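Local coordinates for Phthiocerol/phenolphthiocerol synthesis polyketide synthase type I PpsC (Mycobacterium tuberculosis, PDB 5NJI), which probably dehydrates beta-hydroxyacyl intermediates to enoyl thioesters through its dehydratase domain, during assembly of phthiocerol and phenolphthiocerol lipids, at residues Thr43-Ser48 with Val111-Leu116. The protein carries 1 engineered substitution. Numbering follows the deposited sequence.
Sequences TRVWES and VLVTTL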
loop_
_atom_site.group_PDB
_atom_site.type_symbol
_atom_site.label_atom_id
_atom_site.label_comp_id
_atom_site.label_asym_id
_atom_site.label_seq_id
_atom_site.Cartn_x
_atom_site.Cartn_y
_atom_site.Cartn_z
ATOM N N THR A 43 3.157 -10.152 -23.901
ATOM C CA THR A 43 3.106 -9.253 -22.753
ATOM C C THR A 43 1.754 -8.564 -22.674
ATOM O O THR A 43 1.233 -8.078 -23.681
ATOM C CB THR A 43 4.240 -8.248 -22.881
ATOM O OG1 THR A 43 5.472 -8.964 -22.873
ATOM C CG2 THR A 43 4.234 -7.192 -21.775
ATOM N N ARG A 44 1.160 -8.542 -21.492
ATOM C CA ARG A 44 -0.075 -7.800 -21.326
ATOM C C ARG A 44 0.281 -6.382 -20.918
ATOM O O ARG A 44 1.247 -6.168 -20.177
ATOM C CB ARG A 44 -1.001 -8.455 -20.305
ATOM C CG ARG A 44 -2.432 -7.933 -20.384
ATOM C CD ARG A 44 -3.432 -8.957 -19.849
ATOM N NE ARG A 44 -4.760 -8.373 -19.704
ATOM C CZ ARG A 44 -5.616 -8.208 -20.708
ATOM N NH1 ARG A 44 -5.291 -8.587 -21.938
ATOM N NH2 ARG A 44 -6.804 -7.658 -20.482
ATOM N N VAL A 45 -0.473 -5.417 -21.452
ATOM C CA VAL A 45 -0.185 -3.993 -21.300
ATOM C C VAL A 45 -1.481 -3.278 -20.939
ATOM O O VAL A 45 -2.512 -3.498 -21.583
ATOM C CB VAL A 45 0.389 -3.367 -22.591
ATOM C CG1 VAL A 45 0.807 -1.924 -22.319
ATOM C CG2 VAL A 45 1.563 -4.163 -23.140
ATOM N N TRP A 46 -1.425 -2.402 -19.936
ATOM C CA TRP A 46 -2.559 -1.569 -19.572
ATOM C C TRP A 46 -2.144 -0.106 -19.566
ATOM O O TRP A 46 -0.983 0.221 -19.298
ATOM C CB TRP A 46 -3.088 -1.896 -18.162
ATOM C CG TRP A 46 -3.591 -3.292 -17.908
ATOM C CD1 TRP A 46 -4.896 -3.673 -17.806
ATOM C CD2 TRP A 46 -2.809 -4.479 -17.668
ATOM N NE1 TRP A 46 -4.981 -5.014 -17.520
ATOM C CE2 TRP A 46 -3.718 -5.531 -17.431
ATOM C CE3 TRP A 46 -1.438 -4.752 -17.623
ATOM C CZ2 TRP A 46 -3.301 -6.834 -17.152
ATOM C CZ3 TRP A 46 -1.026 -6.059 -17.345
ATOM C CH2 TRP A 46 -1.953 -7.076 -17.121
ATOM N N GLU A 47 -3.108 0.773 -19.825
ATOM C CA GLU A 47 -2.930 2.209 -19.663
ATOM C C GLU A 47 -4.085 2.783 -18.866
ATOM O O GLU A 47 -5.253 2.472 -19.126
ATOM C CB GLU A 47 -2.858 2.948 -21.006
ATOM C CG GLU A 47 -1.629 2.622 -21.819
ATOM C CD GLU A 47 -1.562 3.465 -23.092
ATOM O OE1 GLU A 47 -2.437 4.348 -23.260
ATOM O OE2 GLU A 47 -0.647 3.244 -23.914
ATOM N N SER A 48 -3.766 3.652 -17.918
ATOM C CA SER A 48 -4.804 4.344 -17.169
ATOM C C SER A 48 -4.488 5.823 -17.173
ATOM O O SER A 48 -3.325 6.216 -17.151
ATOM C CB SER A 48 -4.911 3.871 -15.718
ATOM O OG SER A 48 -3.716 4.150 -15.007
ATOM N N VAL A 111 -0.328 9.368 -17.578
ATOM C CA VAL A 111 -0.741 8.083 -18.132
ATOM C C VAL A 111 0.141 7.009 -17.523
ATOM O O VAL A 111 1.367 7.006 -17.719
ATOM C CB VAL A 111 -0.684 8.053 -19.666
ATOM C CG1 VAL A 111 -1.057 6.657 -20.173
ATOM C CG2 VAL A 111 -1.651 9.098 -20.197
ATOM N N LEU A 112 -0.485 6.100 -16.783
ATOM C CA LEU A 112 0.210 5.026 -16.101
ATOM C C LEU A 112 0.165 3.806 -17.001
ATOM O O LEU A 112 -0.910 3.429 -17.468
ATOM C CB LEU A 112 -0.450 4.728 -14.757
ATOM C CG LEU A 112 0.375 3.912 -13.775
ATOM C CD1 LEU A 112 1.548 4.728 -13.320
ATOM C CD2 LEU A 112 -0.455 3.528 -12.584
ATOM N N VAL A 113 1.327 3.209 -17.256
ATOM C CA VAL A 113 1.465 2.103 -18.192
ATOM C C VAL A 113 1.987 0.902 -17.417
ATOM O O VAL A 113 3.101 0.941 -16.890
ATOM C CB VAL A 113 2.404 2.461 -19.355
ATOM C CG1 VAL A 113 2.487 1.307 -20.363
ATOM C CG2 VAL A 113 1.922 3.756 -20.026
ATOM N N THR A 114 1.195 -0.162 -17.374
ATOM C CA THR A 114 1.535 -1.371 -16.628
ATOM C C THR A 114 1.749 -2.530 -17.595
ATOM O O THR A 114 1.052 -2.644 -18.609
ATOM C CB THR A 114 0.413 -1.706 -15.635
ATOM O OG1 THR A 114 0.216 -0.591 -14.764
ATOM C CG2 THR A 114 0.721 -2.935 -14.798
ATOM N N THR A 115 2.760 -3.348 -17.331
ATOM C CA THR A 115 2.972 -4.569 -18.099
ATOM C C THR A 115 3.035 -5.774 -17.181
ATOM O O THR A 115 3.421 -5.675 -16.014
ATOM C CB THR A 115 4.252 -4.534 -18.925
ATOM O OG1 THR A 115 5.385 -4.287 -18.081
ATOM C CG2 THR A 115 4.176 -3.478 -20.034
ATOM N N LEU A 116 2.646 -6.918 -17.724
ATOM C CA LEU A 116 2.735 -8.174 -16.992
ATOM C C LEU A 116 3.289 -9.244 -17.913
ATOM O O LEU A 116 2.806 -9.419 -19.034
ATOM C CB LEU A 116 1.377 -8.613 -16.442
ATOM C CG LEU A 116 1.341 -9.902 -15.599
ATOM C CD1 LEU A 116 0.193 -9.856 -14.637
ATOM C CD2 LEU A 116 1.189 -11.150 -16.483
#
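Trp46 turns the benzo edge of its indole to the neighbouring strand, alongside Leu116, with CZ3 3.6 Å from Leu116 CB and CE3 3.4 Å from Thr114 O, both near the ring plane. CG anti to the carbonyl carbon (chi1 -61°) and the ring turned by chi2 of -105° bring that edge against Thr114 and Leu116. Arg44 lies on one ring face, its CG 3.4 Å above the plane and offset toward the rim; from there the chain runs out extended, and its guanidinium forms a salt bridge with Asp83 of helix 70-84. Asp83 also accepts the indole NE1, so one carboxylate ties both side chains to the helix. The backbones pair as antiparallel strands near the outer end of the first half of a double hot-dog fold, the architecture of polyketide synthase dehydratases. Six N-H...O=C bonds join them at Arg44-Leu116, Trp46-Thr114 and Ser48-Leu112. Farther along the helix-facing side, Ser48 OG sits 3.3 Å from Leu112 CB while bonding to Leu31 O. On the opposite face of the sheet, Val45 CG1 meets Val113 CG1 at 4.1 Å, the two side chains lying alongside and pointing the same way; Glu47 CG runs beside Val113 CG2 at 4.1 Å.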